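Local coordinates for protein enoyl-CoA hydratase subunit I (Geobacillus kaustophilus, PDB 2PBP) that probably hydrates the double bond of enoyl-CoA thioesters in fatty-acid beta-oxidation, at residues A86-D89 against R90-I93. Numbering follows the deposited sequence.
Sequences ADWD and RLSI
R90 N donates to A86 O at 3.1 Å with an N-H...O angle of 143°, an i to i+4 bond of an alpha-helix, here the short helix 86-92 of a crotonase-like fold. S92 N repeats the pattern on W88 O, also at 3.1 Å. Between them, L91 N makes weak bonds to both D87 O and W88 O. I93 N reaches D89 O only weakly, at 3.4 Å.

W88 and L91 form the buried, apolar part of the contact. W88 CE3 lies 4.1 Å from L91 CD1, which meets the indole obliquely; both side chains also touch L113, packing helix 86-92 against helix 109-115.

Charge pairing is looser. D87 and R90 extend in the same direction, their carboxylate and guanidinium planes 78° apart. D87 OD1 stays 4.0 Å from R90 NH1, so any attraction is probably of charge alone, with no N-H aimed at the oxygen. The bend at chi3 (66°) turns the end of R90, whose NH2 forms a salt bridge with E42 of helix 31-46.

S92 OG also bonds to R146, and a water links it to D89: this water donates to D89 OD1 at 2.8 Å and lies 3.0 Å from S92 OG.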
loop_
_atom_site.group_PDB
_atom_site.type_symbol
_atom_site.label_atom_id
_atom_site.label_comp_id
_atom_site.label_asym_id
_atom_site.label_seq_id
_atom_site.Cartn_x
_atom_site.Cartn_y
_atom_site.Cartn_z
ATOM N N ALA A 86 24.871 0.796 -10.081
ATOM C CA ALA A 86 24.308 -0.449 -10.595
ATOM C C ALA A 86 24.222 -1.409 -9.411
ATOM O O ALA A 86 23.341 -2.266 -9.356
ATOM C CB ALA A 86 25.197 -1.030 -11.681
ATOM N N ASP A 87 25.145 -1.263 -8.461
ATOM C CA ASP A 87 25.138 -2.113 -7.271
ATOM C C ASP A 87 23.904 -1.799 -6.435
ATOM O O ASP A 87 23.321 -2.686 -5.814
ATOM C CB ASP A 87 26.397 -1.895 -6.425
ATOM C CG ASP A 87 27.535 -2.818 -6.819
ATOM O OD1 ASP A 87 27.332 -3.668 -7.713
ATOM O OD2 ASP A 87 28.630 -2.698 -6.228
ATOM N N TRP A 88 23.502 -0.532 -6.417
ATOM C CA TRP A 88 22.322 -0.157 -5.657
ATOM C C TRP A 88 21.075 -0.715 -6.331
ATOM O O TRP A 88 20.101 -1.065 -5.662
ATOM C CB TRP A 88 22.222 1.364 -5.520
ATOM C CG TRP A 88 23.190 1.925 -4.521
ATOM C CD1 TRP A 88 24.481 2.320 -4.750
ATOM C CD2 TRP A 88 22.950 2.129 -3.122
ATOM N NE1 TRP A 88 25.056 2.758 -3.580
ATOM C CE2 TRP A 88 24.141 2.653 -2.567
ATOM C CE3 TRP A 88 21.844 1.919 -2.284
ATOM C CZ2 TRP A 88 24.257 2.972 -1.207
ATOM C CZ3 TRP A 88 21.959 2.236 -0.930
ATOM C CH2 TRP A 88 23.160 2.758 -0.407
ATOM N N ASP A 89 21.103 -0.813 -7.656
ATOM C CA ASP A 89 19.961 -1.360 -8.376
ATOM C C ASP A 89 19.802 -2.837 -8.024
ATOM O O ASP A 89 18.691 -3.351 -7.972
ATOM C CB ASP A 89 20.140 -1.214 -9.891
ATOM C CG ASP A 89 20.150 0.235 -10.347
ATOM O OD1 ASP A 89 19.468 1.070 -9.712
ATOM O OD2 ASP A 89 20.826 0.534 -11.353
ATOM N N ARG A 90 20.922 -3.516 -7.791
ATOM C CA ARG A 90 20.879 -4.932 -7.438
ATOM C C ARG A 90 20.202 -5.104 -6.084
ATOM O O ARG A 90 19.507 -6.091 -5.849
ATOM C CB ARG A 90 22.296 -5.518 -7.418
ATOM C CG ARG A 90 22.907 -5.606 -8.816
ATOM C CD ARG A 90 24.388 -5.933 -8.806
ATOM N NE ARG A 90 24.663 -7.270 -8.295
ATOM C CZ ARG A 90 25.800 -7.924 -8.504
ATOM N NH1 ARG A 90 26.768 -7.363 -9.217
ATOM N NH2 ARG A 90 25.969 -9.141 -8.006
ATOM N N LEU A 91 20.394 -4.132 -5.197
ATOM C CA LEU A 91 19.778 -4.190 -3.878
ATOM C C LEU A 91 18.270 -3.999 -4.012
ATOM O O LEU A 91 17.487 -4.611 -3.282
ATOM C CB LEU A 91 20.365 -3.109 -2.963
ATOM C CG LEU A 91 21.806 -3.317 -2.489
ATOM C CD1 LEU A 91 22.235 -2.146 -1.616
ATOM C CD2 LEU A 91 21.906 -4.624 -1.707
ATOM N N SER A 92 17.876 -3.157 -4.962
ATOM C CA SER A 92 16.470 -2.862 -5.210
ATOM C C SER A 92 15.652 -4.064 -5.677
ATOM O O SER A 92 14.438 -4.098 -5.476
ATOM C CB SER A 92 16.342 -1.752 -6.258
ATOM O OG SER A 92 16.984 -0.563 -5.839
ATOM N N ILE A 93 16.302 -5.046 -6.298
ATOM C CA ILE A 93 15.573 -6.207 -6.797
ATOM C C ILE A 93 15.636 -7.472 -5.940
ATOM O O ILE A 93 15.229 -8.544 -6.387
ATOM C CB ILE A 93 16.011 -6.562 -8.236
ATOM C CG1 ILE A 93 17.481 -6.981 -8.259
ATOM C CG2 ILE A 93 15.777 -5.369 -9.148
ATOM C CD1 ILE A 93 17.930 -7.685 -9.538
HETATM O O HOH W 1 16.967 0.702 -8.525
#